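Local coordinates for protein phiAB6 tailspike (Unidentified phage, PDB 5JS4) that forms a trimeric beta-helical tailspike that probably binds and fragments the exopolysaccharide of the phage's host, Acinetobacter baumannii, at residues A453-H458 and A483-G488; D258-F263 and L286-D291; Q676-Y681 and E690-K695; I199-V204 and G217-S222. One frame throughout, in Å; residues are numbered along the deposited sequence.

Contact 1 (A453-H458 and A483-G488); sequences ARTVAH and ANSCYG
Ala457 CB sits over one face of the Tyr487 ring, 3.9 Å from the ring centroid and offset toward CZ, a CH-pi contact. At the ring's edge, near its plane, comes NE2 of His458, 3.9 Å from Tyr487 CE1; the tyrosine turns this edge to the histidine face in an offset edge-to-face pair with planes at 87°. Thr455 CG2 approaches the same ring obliquely. The tyrosine is laid across its neighbour strand because CG stands between its backbone N and carbonyl carbon (chi1 63°). The backbones of strands 455-457 and 486-487 run parallel, as successive coils of a right-handed parallel beta-helix do, with Val456 level with Cys486 and Ala457 with Tyr487. Val456 N donates to Ser485 O (2.9 Å), Tyr487 N to Val456 O (3.1 Å) and His458 N to Tyr487 O (3.0 Å). Val456 and Cys486 point to the face away from Ala457 and Tyr487, where both touch Val480. At the start of the ladder Ser485 CB packs 3.5 Å from Thr455 OG1. The His458 ring also stacks on Tyr494 of the second subunit, while Tyr487 borders a pocket that holds a malonic acid molecule, together with Asn531, Ala532 and Gly533.

Contact 2 (D258-F263 and L286-D291); sequences DDSAAF and LKNQVD
One carboxylate oxygen, Asp258 OD1, is gripped from both faces of its plane: Ser260 N reaches it from one side (3.0 Å) and Lys287 N from the other (2.9 Å), each about 60° out of the plane. The first of these bonds closes an Asx turn leading into helix 260-268; the second ties that turn to the bend between strands 282-286 and 290-291, near one end of the parallel beta-helix. The other oxygen, OD2, takes the Ser260 hydroxyl on its syn side (2.9 Å) and a weak bond from ND2 of Asn288, whose side chain crosses that of Asp258 at about a right angle. With CG anti to the backbone N (chi1 179°), Asp258 extends its carboxylate across to the bend, and three good bonds and one weak one should restrict its rotation. Lys287 contributes its aliphatic part, CB lying 3.7 Å from Asp258 CG, while its ammonium group stays 6.4 Å from OD2, too far for a salt bridge.

Deeper in, the contact becomes apolar. Val290 CG2 packs against Phe263 CB at 3.8 Å, and Phe330 of strand 328-333 touches Phe263, Leu286 and Val290 alike. Leu286 starts out directed away from the helix, yet its CD2 methyl returns to Ser260 CA and stands almost exactly over the centre of the Phe263 ring, 4.0 Å from the centroid and 13° off the ring normal.

Contact 3 (Q676-Y681 and E690-K695); sequences QMIETY and EAAGFK
Met677 curls, bent at chi2 (-52°) and chi3 (-66°), which brings CE to 3.6 Å from Ala691 CB and leaves SD beside Phe694 CB. The Phe694 ring leads away from segment 676-681, meeting Phe715 edge-to-face. On the face opposite Met677 and Phe694, Gln676 and Lys695 lie side by side, both extended, and a water accepts from Lys695 NZ and donates to Gln676 OE1; Lys695 NZ also forms a salt bridge with Glu632, and Gln676 NE2 bonds to Gly666 O of the second subunit. Ile678 CD1 stretches over the Phe694 backbone toward Lys695 CG (4.0 Å). Farther along, Thr680 holds OG1 between its backbone N and carbonyl carbon (chi1 47°), and the hydroxyl donates to the anti lone pair of Glu690 OE2 at 2.7 Å. The extended glutamate meets it at about a right angle, and its OE1 is linked through a second water to Tyr681 OH. Between the strands, Gln676 and Lys695 exchange backbone bonds and Ile678 N donates to Gly693 O (2.9 Å). Ile678 O takes Ala692 N at 2.8 Å and, more weakly, Gly693 N at 3.4 Å: two residues opposite one, the classic beta bulge of an antiparallel sheet.

Contact 4 (I199-V204 and G217-S222); sequences IVRSTV and GWVKVS
The Trp218 side chain leaves its strand with CG anti to its own carbonyl carbon (chi1 -60°), and chi2 of 94° swings the indole back over strand 199-202. There its six-membered ring receives Ser202 CB over one face, 4.2 Å from the centroid, while Val200 CG2 comes obliquely to within 3.6 Å of CE3. Ser202 holds OG anti to the backbone N, a torsion that sends the hydroxyl away from the ring to donate to Val204 O (2.8 Å), in the carbonyl plane and on a lone pair.

On the face of Arg201 and Val219, aliphatic parts pack in a row. Val221 CG2 meets Ile199 CB at 3.6 Å, its CG1 lies against Arg201 CB, and Thr203 CG2 crosses the Val219 side chain at about a right angle, 3.7 Å from CG1. Arg201 itself continues outward to a salt bridge with Asp198 of the second subunit.

Four backbone bonds join the antiparallel strands. Arg201 and Val219 form the hydrogen-bonded pair, Val221 N donates to Ile199 O, and Thr203 N donates to Gly217 O (2.8 Å). One water spans Ile199 O, Lys220 NZ and Ser222 N; Lys220 NZ also forms a salt bridge with Asp198 of its own chain.

The pair belongs to a three-stranded antiparallel sheet in which 199-202 is central, flanked by 191-193 and 218-220. Ile192 of strand 191-193 touches Trp218, whose NE1 donates to Ser209 O in the connecting loop, and the third subunit packs on Ile199, Lys220 and Ser222.

How the contacts relate
The four contacts are strung along an elongated chain and none touches another; the distances given here run between their centres. Contact 4, near the N-terminal end of the modelled chain, lies about 36 Å from contact 2, where the beta-helix begins. Contact 1 is about 40 Å from contact 2 and lies nearest the chain centre. Contact 3, in the C-terminal region, is about 60 Å from contact 1 and about 125 Å from contact 4. Contact 1 alone includes a residue of a malonic acid pocket. Contacts 1, 3 and 4 also meet neighbouring subunits, whereas the two segments of contact 2 are touched by no other chain of the trimer.

Contact 1 (A453-H458 and A483-G488)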
loop_
_atom_site.group_PDB
_atom_site.type_symbol
_atom_site.label_atom_id
_atom_site.label_comp_id
_atom_site.label_asym_id
_atom_site.label_seq_id
_atom_site.Cartn_x
_atom_site.Cartn_y
_atom_site.Cartn_z
ATOM N N ALA A 453 -6.827 12.010 17.322
ATOM C CA ALA A 453 -7.595 12.963 16.527
ATOM C C ALA A 453 -9.067 12.899 16.913
ATOM O O ALA A 453 -9.520 11.904 17.478
ATOM C CB ALA A 453 -7.424 12.672 15.044
ATOM N N ARG A 454 -9.809 13.961 16.612
ATOM C CA ARG A 454 -11.259 13.961 16.799
ATOM C C ARG A 454 -11.955 13.129 15.727
ATOM O O ARG A 454 -12.864 12.353 16.026
ATOM C CB ARG A 454 -11.808 15.387 16.775
ATOM C CG ARG A 454 -13.271 15.480 17.175
ATOM C CD ARG A 454 -13.715 16.927 17.298
ATOM N NE ARG A 454 -13.753 17.598 16.003
ATOM C CZ ARG A 454 -14.042 18.885 15.826
ATOM N NH1 ARG A 454 -14.319 19.668 16.867
ATOM N NH2 ARG A 454 -14.054 19.397 14.602
ATOM N N THR A 455 -11.525 13.319 14.480
ATOM C CA THR A 455 -12.085 12.627 13.325
ATOM C C THR A 455 -10.945 12.169 12.436
ATOM O O THR A 455 -10.009 12.929 12.181
ATOM C CB THR A 455 -12.990 13.561 12.497
ATOM O OG1 THR A 455 -14.089 14.001 13.302
ATOM C CG2 THR A 455 -13.526 12.873 11.238
ATOM N N VAL A 456 -11.035 10.925 11.977
ATOM C CA VAL A 456 -10.101 10.369 11.007
ATOM C C VAL A 456 -10.937 9.764 9.885
ATOM O O VAL A 456 -11.583 8.728 10.066
ATOM C CB VAL A 456 -9.184 9.314 11.652
ATOM C CG1 VAL A 456 -8.292 8.654 10.609
ATOM C CG2 VAL A 456 -8.332 9.953 12.737
ATOM N N ALA A 457 -10.928 10.435 8.736
ATOM C CA ALA A 457 -11.791 10.093 7.614
ATOM C C ALA A 457 -10.969 9.858 6.355
ATOM O O ALA A 457 -10.147 10.687 5.984
ATOM C CB ALA A 457 -12.798 11.207 7.375
ATOM N N HIS A 458 -11.192 8.720 5.707
ATOM C CA HIS A 458 -10.558 8.425 4.419
ATOM C C HIS A 458 -9.043 8.600 4.440
ATOM O O HIS A 458 -8.454 9.144 3.504
ATOM C CB HIS A 458 -11.189 9.275 3.317
ATOM C CG HIS A 458 -12.665 9.086 3.191
ATOM N ND1 HIS A 458 -13.230 7.921 2.722
ATOM C CD2 HIS A 458 -13.696 9.910 3.490
ATOM C CE1 HIS A 458 -14.546 8.040 2.728
ATOM N NE2 HIS A 458 -14.853 9.236 3.193
ATOM N N ALA A 483 -17.608 10.356 18.115
ATOM C CA ALA A 483 -18.533 9.242 17.903
ATOM C C ALA A 483 -18.754 9.019 16.409
ATOM O O ALA A 483 -19.087 9.957 15.685
ATOM C CB ALA A 483 -19.858 9.511 18.601
ATOM N N ASN A 484 -18.559 7.777 15.957
ATOM C CA ASN A 484 -18.633 7.427 14.530
ATOM C C ASN A 484 -17.782 8.345 13.642
ATOM O O ASN A 484 -18.115 8.592 12.478
ATOM C CB ASN A 484 -20.092 7.410 14.043
ATOM C CG ASN A 484 -20.828 6.139 14.431
ATOM O OD1 ASN A 484 -20.218 5.120 14.755
ATOM N ND2 ASN A 484 -22.154 6.191 14.381
ATOM N N SER A 485 -16.671 8.830 14.193
ATOM C CA SER A 485 -15.825 9.799 13.501
ATOM C C SER A 485 -14.549 9.178 12.951
ATOM O O SER A 485 -13.675 9.891 12.466
ATOM C CB SER A 485 -15.477 10.957 14.431
ATOM O OG SER A 485 -16.651 11.618 14.869
ATOM N N CYS A 486 -14.442 7.854 13.037
ATOM C CA CYS A 486 -13.383 7.118 12.357
ATOM C C CYS A 486 -14.043 6.275 11.278
ATOM O O CYS A 486 -14.715 5.286 11.579
ATOM C CB CYS A 486 -12.607 6.238 13.332
ATOM S SG CYS A 486 -11.231 5.360 12.558
ATOM N N TYR A 487 -13.872 6.682 10.024
ATOM C CA TYR A 487 -14.566 6.037 8.916
ATOM C C TYR A 487 -13.835 6.234 7.596
ATOM O O TYR A 487 -13.062 7.178 7.432
ATOM C CB TYR A 487 -15.996 6.583 8.804
ATOM C CG TYR A 487 -16.076 8.060 8.477
ATOM C CD1 TYR A 487 -16.109 8.500 7.157
ATOM C CD2 TYR A 487 -16.127 9.017 9.487
ATOM C CE1 TYR A 487 -16.181 9.849 6.850
ATOM C CE2 TYR A 487 -16.198 10.370 9.190
ATOM C CZ TYR A 487 -16.226 10.781 7.872
ATOM O OH TYR A 487 -16.299 12.123 7.571
ATOM N N GLY A 488 -14.088 5.328 6.658
ATOM C CA GLY A 488 -13.573 5.452 5.301
ATOM C C GLY A 488 -12.093 5.154 5.145
ATOM O O GLY A 488 -11.517 5.429 4.099
#

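Contact 2 (D258-F263 and L286-D291)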
loop_
_atom_site.group_PDB
_atom_site.type_symbol
_atom_site.label_atom_id
_atom_site.label_comp_id
_atom_site.label_asym_id
_atom_site.label_seq_id
_atom_site.Cartn_x
_atom_site.Cartn_y
_atom_site.Cartn_z
ATOM N N ASP A 258 24.590 33.159 22.849
ATOM C CA ASP A 258 23.251 33.285 22.276
ATOM C C ASP A 258 23.353 33.844 20.860
ATOM O O ASP A 258 23.823 34.964 20.662
ATOM C CB ASP A 258 22.367 34.197 23.139
ATOM C CG ASP A 258 20.962 34.382 22.565
ATOM O OD1 ASP A 258 20.485 33.503 21.809
ATOM O OD2 ASP A 258 20.322 35.407 22.878
ATOM N N ASP A 259 22.915 33.054 19.882
ATOM C CA ASP A 259 22.950 33.459 18.476
ATOM C C ASP A 259 21.603 33.971 17.957
ATOM O O ASP A 259 21.460 34.218 16.761
ATOM C CB ASP A 259 23.417 32.287 17.602
ATOM C CG ASP A 259 24.888 31.957 17.789
ATOM O OD1 ASP A 259 25.686 32.867 18.108
ATOM O OD2 ASP A 259 25.256 30.781 17.592
ATOM N N SER A 260 20.624 34.155 18.842
ATOM C CA SER A 260 19.274 34.527 18.404
ATOM C C SER A 260 19.244 35.821 17.582
ATOM O O SER A 260 18.535 35.898 16.579
ATOM C CB SER A 260 18.313 34.621 19.595
ATOM O OG SER A 260 18.727 35.608 20.518
ATOM N N ALA A 261 20.019 36.825 17.992
ATOM C CA ALA A 261 20.073 38.094 17.261
ATOM C C ALA A 261 20.635 37.902 15.851
ATOM O O ALA A 261 20.144 38.502 14.897
ATOM C CB ALA A 261 20.893 39.125 18.026
ATOM N N ALA A 262 21.657 37.059 15.727
ATOM C CA ALA A 262 22.249 36.744 14.423
ATOM C C ALA A 262 21.247 36.027 13.515
ATOM O O ALA A 262 21.141 36.341 12.326
ATOM C CB ALA A 262 23.501 35.895 14.601
ATOM N N PHE A 263 20.517 35.070 14.082
ATOM C CA PHE A 263 19.463 34.362 13.349
ATOM C C PHE A 263 18.397 35.345 12.871
ATOM O O PHE A 263 17.959 35.280 11.723
ATOM C CB PHE A 263 18.816 33.269 14.210
ATOM C CG PHE A 263 19.564 31.958 14.210
ATOM C CD1 PHE A 263 20.882 31.885 14.646
ATOM C CD2 PHE A 263 18.935 30.785 13.804
ATOM C CE1 PHE A 263 21.565 30.679 14.655
ATOM C CE2 PHE A 263 19.613 29.575 13.814
ATOM C CZ PHE A 263 20.928 29.522 14.243
ATOM N N LEU A 286 20.194 29.224 21.139
ATOM C CA LEU A 286 19.138 30.225 21.017
ATOM C C LEU A 286 18.475 30.424 22.372
ATOM O O LEU A 286 17.935 29.476 22.941
ATOM C CB LEU A 286 18.091 29.783 19.996
ATOM C CG LEU A 286 18.580 29.642 18.554
ATOM C CD1 LEU A 286 17.486 29.036 17.696
ATOM C CD2 LEU A 286 19.019 30.982 17.986
ATOM N N LYS A 287 18.526 31.653 22.886
ATOM C CA LYS A 287 17.893 31.997 24.169
ATOM C C LYS A 287 16.653 32.874 23.996
ATOM O O LYS A 287 15.980 33.208 24.974
ATOM C CB LYS A 287 18.897 32.706 25.080
ATOM C CG LYS A 287 20.143 31.889 25.370
ATOM C CD LYS A 287 21.012 32.541 26.431
ATOM C CE LYS A 287 22.289 31.747 26.641
ATOM N NZ LYS A 287 23.160 32.350 27.687
ATOM N N ASN A 288 16.361 33.253 22.755
ATOM C CA ASN A 288 15.192 34.063 22.439
ATOM C C ASN A 288 14.502 33.529 21.196
ATOM O O ASN A 288 15.132 32.890 20.350
ATOM C CB ASN A 288 15.598 35.519 22.215
ATOM C CG ASN A 288 16.125 36.175 23.475
ATOM O OD1 ASN A 288 15.351 36.605 24.332
ATOM N ND2 ASN A 288 17.447 36.254 23.599
ATOM N N GLN A 289 13.207 33.804 21.093
ATOM C CA GLN A 289 12.410 33.390 19.946
ATOM C C GLN A 289 12.949 34.029 18.674
ATOM O O GLN A 289 13.351 35.194 18.681
ATOM C CB GLN A 289 10.951 33.798 20.152
ATOM C CG GLN A 289 10.001 33.362 19.050
ATOM C CD GLN A 289 8.570 33.753 19.357
ATOM O OE1 GLN A 289 8.199 34.922 19.234
ATOM N NE2 GLN A 289 7.760 32.782 19.767
ATOM N N VAL A 290 12.973 33.250 17.596
ATOM C CA VAL A 290 13.353 33.744 16.281
ATOM C C VAL A 290 12.115 33.745 15.393
ATOM O O VAL A 290 11.399 32.749 15.316
ATOM C CB VAL A 290 14.452 32.866 15.648
ATOM C CG1 VAL A 290 14.718 33.270 14.203
ATOM C CG2 VAL A 290 15.728 32.948 16.475
ATOM N N ASP A 291 11.862 34.878 14.745
ATOM C CA ASP A 291 10.806 34.993 13.751
ATOM C C ASP A 291 11.442 34.762 12.386
ATOM O O ASP A 291 12.210 35.593 11.906
ATOM C CB ASP A 291 10.158 36.381 13.829
ATOM C CG ASP A 291 8.938 36.522 12.932
ATOM O OD1 ASP A 291 8.741 35.692 12.019
ATOM O OD2 ASP A 291 8.166 37.483 13.135
#

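Contact 3 (Q676-Y681 and E690-K695)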
loop_
_atom_site.group_PDB
_atom_site.type_symbol
_atom_site.label_atom_id
_atom_site.label_comp_id
_atom_site.label_asym_id
_atom_site.label_seq_id
_atom_site.Cartn_x
_atom_site.Cartn_y
_atom_site.Cartn_z
ATOM N N GLN A 676 -54.314 -36.088 -8.540
ATOM C CA GLN A 676 -54.835 -35.594 -9.812
ATOM C C GLN A 676 -54.373 -34.158 -9.960
ATOM O O GLN A 676 -54.464 -33.379 -9.017
ATOM C CB GLN A 676 -56.355 -35.646 -9.816
ATOM C CG GLN A 676 -57.000 -35.187 -11.115
ATOM C CD GLN A 676 -58.503 -35.232 -11.021
ATOM O OE1 GLN A 676 -59.109 -34.391 -10.359
ATOM N NE2 GLN A 676 -59.115 -36.225 -11.654
ATOM N N MET A 677 -53.880 -33.796 -11.138
ATOM C CA MET A 677 -53.369 -32.444 -11.330
ATOM C C MET A 677 -54.514 -31.454 -11.507
ATOM O O MET A 677 -55.605 -31.818 -11.958
ATOM C CB MET A 677 -52.422 -32.388 -12.525
ATOM C CG MET A 677 -51.269 -33.374 -12.452
ATOM S SD MET A 677 -50.315 -33.314 -10.920
ATOM C CE MET A 677 -49.585 -31.684 -11.058
ATOM N N ILE A 678 -54.253 -30.213 -11.106
ATOM C CA ILE A 678 -55.140 -29.082 -11.371
ATOM C C ILE A 678 -54.472 -28.248 -12.462
ATOM O O ILE A 678 -53.345 -27.782 -12.301
ATOM C CB ILE A 678 -55.370 -28.229 -10.104
ATOM C CG1 ILE A 678 -55.995 -29.079 -8.995
ATOM C CG2 ILE A 678 -56.269 -27.039 -10.422
ATOM C CD1 ILE A 678 -56.019 -28.412 -7.638
ATOM N N GLU A 679 -55.169 -28.070 -13.580
ATOM C CA GLU A 679 -54.607 -27.356 -14.720
ATOM C C GLU A 679 -54.757 -25.843 -14.582
ATOM O O GLU A 679 -55.624 -25.361 -13.859
ATOM C CB GLU A 679 -55.261 -27.854 -16.012
ATOM C CG GLU A 679 -54.991 -29.333 -16.258
ATOM C CD GLU A 679 -55.278 -29.775 -17.678
ATOM O OE1 GLU A 679 -56.432 -29.604 -18.136
ATOM O OE2 GLU A 679 -54.350 -30.310 -18.329
ATOM N N THR A 680 -53.886 -25.106 -15.264
ATOM C CA THR A 680 -53.977 -23.641 -15.334
ATOM C C THR A 680 -54.935 -23.198 -16.437
ATOM O O THR A 680 -55.597 -22.168 -16.319
ATOM C CB THR A 680 -52.605 -23.012 -15.617
ATOM O OG1 THR A 680 -51.977 -23.709 -16.701
ATOM C CG2 THR A 680 -51.715 -23.080 -14.378
ATOM N N TYR A 681 -54.943 -23.962 -17.523
ATOM C CA TYR A 681 -55.891 -23.817 -18.632
ATOM C C TYR A 681 -56.132 -25.218 -19.190
ATOM O O TYR A 681 -55.342 -26.131 -18.941
ATOM C CB TYR A 681 -55.343 -22.883 -19.719
ATOM C CG TYR A 681 -53.971 -23.260 -20.241
ATOM C CD1 TYR A 681 -53.821 -24.197 -21.259
ATOM C CD2 TYR A 681 -52.822 -22.678 -19.716
ATOM C CE1 TYR A 681 -52.568 -24.548 -21.732
ATOM C CE2 TYR A 681 -51.564 -23.026 -20.178
ATOM C CZ TYR A 681 -51.440 -23.959 -21.185
ATOM O OH TYR A 681 -50.194 -24.308 -21.650
ATOM N N GLU A 690 -47.856 -28.323 -17.425
ATOM C CA GLU A 690 -48.035 -27.157 -16.574
ATOM C C GLU A 690 -49.258 -27.362 -15.687
ATOM O O GLU A 690 -50.324 -27.760 -16.164
ATOM C CB GLU A 690 -48.194 -25.882 -17.404
ATOM C CG GLU A 690 -48.473 -24.664 -16.540
ATOM C CD GLU A 690 -48.504 -23.379 -17.330
ATOM O OE1 GLU A 690 -47.461 -23.027 -17.918
ATOM O OE2 GLU A 690 -49.568 -22.725 -17.345
ATOM N N ALA A 691 -49.102 -27.102 -14.389
ATOM C CA ALA A 691 -50.205 -27.240 -13.448
ATOM C C ALA A 691 -50.255 -26.062 -12.487
ATOM O O ALA A 691 -49.238 -25.426 -12.204
ATOM C CB ALA A 691 -50.094 -28.549 -12.676
ATOM N N ALA A 692 -51.461 -25.771 -12.016
ATOM C CA ALA A 692 -51.679 -24.799 -10.957
ATOM C C ALA A 692 -51.402 -25.429 -9.594
ATOM O O ALA A 692 -50.967 -24.754 -8.660
ATOM C CB ALA A 692 -53.107 -24.286 -11.009
ATOM N N GLY A 693 -51.681 -26.722 -9.496
ATOM C CA GLY A 693 -51.561 -27.462 -8.247
ATOM C C GLY A 693 -51.989 -28.897 -8.468
ATOM O O GLY A 693 -51.921 -29.407 -9.589
ATOM N N PHE A 694 -52.428 -29.557 -7.405
ATOM C CA PHE A 694 -52.879 -30.935 -7.506
ATOM C C PHE A 694 -53.819 -31.291 -6.364
ATOM O O PHE A 694 -53.803 -30.647 -5.305
ATOM C CB PHE A 694 -51.689 -31.914 -7.579
ATOM C CG PHE A 694 -50.739 -31.838 -6.406
ATOM C CD1 PHE A 694 -49.707 -30.910 -6.387
ATOM C CD2 PHE A 694 -50.846 -32.730 -5.344
ATOM C CE1 PHE A 694 -48.819 -30.852 -5.323
ATOM C CE2 PHE A 694 -49.958 -32.675 -4.277
ATOM C CZ PHE A 694 -48.948 -31.734 -4.266
ATOM N N LYS A 695 -54.655 -32.295 -6.615
ATOM C CA LYS A 695 -55.545 -32.854 -5.614
ATOM C C LYS A 695 -54.938 -34.119 -5.040
ATOM O O LYS A 695 -54.268 -34.868 -5.751
ATOM C CB LYS A 695 -56.909 -33.189 -6.215
ATOM C CG LYS A 695 -57.679 -31.983 -6.732
ATOM C CD LYS A 695 -59.105 -32.365 -7.094
ATOM C CE LYS A 695 -59.882 -31.189 -7.668
ATOM N NZ LYS A 695 -61.281 -31.571 -8.010
HETATM O O HOH W 1 -61.645 -34.020 -9.341
HETATM O O HOH W 2 -48.059 -23.033 -20.649
#

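Contact 4 (I199-V204 and G217-S222)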
loop_
_atom_site.group_PDB
_atom_site.type_symbol
_atom_site.label_atom_id
_atom_site.label_comp_id
_atom_site.label_asym_id
_atom_site.label_seq_id
_atom_site.Cartn_x
_atom_site.Cartn_y
_atom_site.Cartn_z
ATOM N N ILE A 199 44.670 49.890 4.290
ATOM C CA ILE A 199 45.051 50.628 3.089
ATOM C C ILE A 199 43.833 51.001 2.245
ATOM O O ILE A 199 42.925 50.192 2.042
ATOM C CB ILE A 199 46.072 49.845 2.232
ATOM C CG1 ILE A 199 47.417 49.794 2.962
ATOM C CG2 ILE A 199 46.246 50.495 0.865
ATOM C CD1 ILE A 199 48.482 48.976 2.258
ATOM N N VAL A 200 43.829 52.238 1.762
ATOM C CA VAL A 200 42.826 52.696 0.808
ATOM C C VAL A 200 43.512 53.143 -0.476
ATOM O O VAL A 200 44.659 53.593 -0.461
ATOM C CB VAL A 200 41.934 53.828 1.370
ATOM C CG1 VAL A 200 41.001 53.282 2.442
ATOM C CG2 VAL A 200 42.761 54.989 1.911
ATOM N N ARG A 201 42.785 53.006 -1.577
ATOM C CA ARG A 201 43.267 53.311 -2.912
ATOM C C ARG A 201 42.369 54.393 -3.496
ATOM O O ARG A 201 41.148 54.272 -3.444
ATOM C CB ARG A 201 43.190 52.039 -3.753
ATOM C CG ARG A 201 43.329 52.202 -5.254
ATOM C CD ARG A 201 43.135 50.843 -5.901
ATOM N NE ARG A 201 43.134 50.894 -7.355
ATOM C CZ ARG A 201 43.166 49.822 -8.146
ATOM N NH1 ARG A 201 43.199 48.596 -7.628
ATOM N NH2 ARG A 201 43.161 49.974 -9.465
ATOM N N SER A 202 42.966 55.445 -4.045
ATOM C CA SER A 202 42.187 56.502 -4.681
ATOM C C SER A 202 41.640 56.028 -6.022
ATOM O O SER A 202 42.375 55.469 -6.837
ATOM C CB SER A 202 43.026 57.754 -4.896
ATOM O OG SER A 202 42.240 58.762 -5.514
ATOM N N THR A 203 40.350 56.262 -6.240
ATOM C CA THR A 203 39.691 55.890 -7.490
ATOM C C THR A 203 39.458 57.102 -8.392
ATOM O O THR A 203 38.874 56.970 -9.472
ATOM C CB THR A 203 38.346 55.191 -7.215
ATOM O OG1 THR A 203 37.474 56.072 -6.494
ATOM C CG2 THR A 203 38.559 53.917 -6.403
ATOM N N VAL A 204 39.921 58.274 -7.954
ATOM C CA VAL A 204 39.747 59.516 -8.710
ATOM C C VAL A 204 41.041 60.323 -8.775
ATOM O O VAL A 204 41.912 60.200 -7.912
ATOM C CB VAL A 204 38.627 60.397 -8.112
ATOM C CG1 VAL A 204 37.289 59.677 -8.184
ATOM C CG2 VAL A 204 38.941 60.798 -6.676
ATOM N N GLY A 217 35.649 58.622 -3.407
ATOM C CA GLY A 217 36.893 58.664 -4.168
ATOM C C GLY A 217 37.957 57.692 -3.684
ATOM O O GLY A 217 39.073 57.708 -4.198
ATOM N N TRP A 218 37.612 56.850 -2.707
ATOM C CA TRP A 218 38.528 55.846 -2.157
ATOM C C TRP A 218 37.855 54.481 -2.073
ATOM O O TRP A 218 36.634 54.388 -1.973
ATOM C CB TRP A 218 38.970 56.231 -0.746
ATOM C CG TRP A 218 39.695 57.532 -0.624
ATOM C CD1 TRP A 218 39.152 58.748 -0.325
ATOM C CD2 TRP A 218 41.105 57.747 -0.759
ATOM N NE1 TRP A 218 40.132 59.706 -0.275
ATOM C CE2 TRP A 218 41.341 59.119 -0.537
ATOM C CE3 TRP A 218 42.192 56.912 -1.048
ATOM C CZ2 TRP A 218 42.619 59.680 -0.601
ATOM C CZ3 TRP A 218 43.460 57.468 -1.111
ATOM C CH2 TRP A 218 43.663 58.841 -0.887
ATOM N N VAL A 219 38.663 53.423 -2.093
ATOM C CA VAL A 219 38.185 52.070 -1.792
ATOM C C VAL A 219 39.170 51.370 -0.860
ATOM O O VAL A 219 40.376 51.611 -0.933
ATOM C CB VAL A 219 37.985 51.209 -3.062
ATOM C CG1 VAL A 219 36.851 51.759 -3.915
ATOM C CG2 VAL A 219 39.268 51.105 -3.876
ATOM N N LYS A 220 38.650 50.514 0.017
ATOM C CA LYS A 220 39.487 49.693 0.892
ATOM C C LYS A 220 39.999 48.490 0.110
ATOM O O LYS A 220 39.208 47.708 -0.416
ATOM C CB LYS A 220 38.700 49.220 2.113
ATOM C CG LYS A 220 38.330 50.334 3.082
ATOM C CD LYS A 220 37.671 49.797 4.350
ATOM C CE LYS A 220 38.684 49.455 5.438
ATOM N NZ LYS A 220 39.523 48.259 5.137
ATOM N N VAL A 221 41.318 48.336 0.045
ATOM C CA VAL A 221 41.918 47.292 -0.794
ATOM C C VAL A 221 41.770 45.884 -0.206
ATOM O O VAL A 221 41.865 44.901 -0.937
ATOM C CB VAL A 221 43.406 47.574 -1.112
ATOM C CG1 VAL A 221 43.556 48.933 -1.785
ATOM C CG2 VAL A 221 44.276 47.475 0.137
ATOM N N SER A 222 41.535 45.788 1.102
ATOM C CA SER A 222 41.340 44.488 1.751
ATOM C C SER A 222 39.877 44.021 1.716
ATOM O O SER A 222 39.536 43.002 2.313
ATOM C CB SER A 222 41.842 44.533 3.195
ATOM O OG SER A 222 41.013 45.347 4.006
HETATM O O HOH W 3 41.940 47.839 3.183
HETATM O O HOH W 4 35.597 55.046 -4.732
#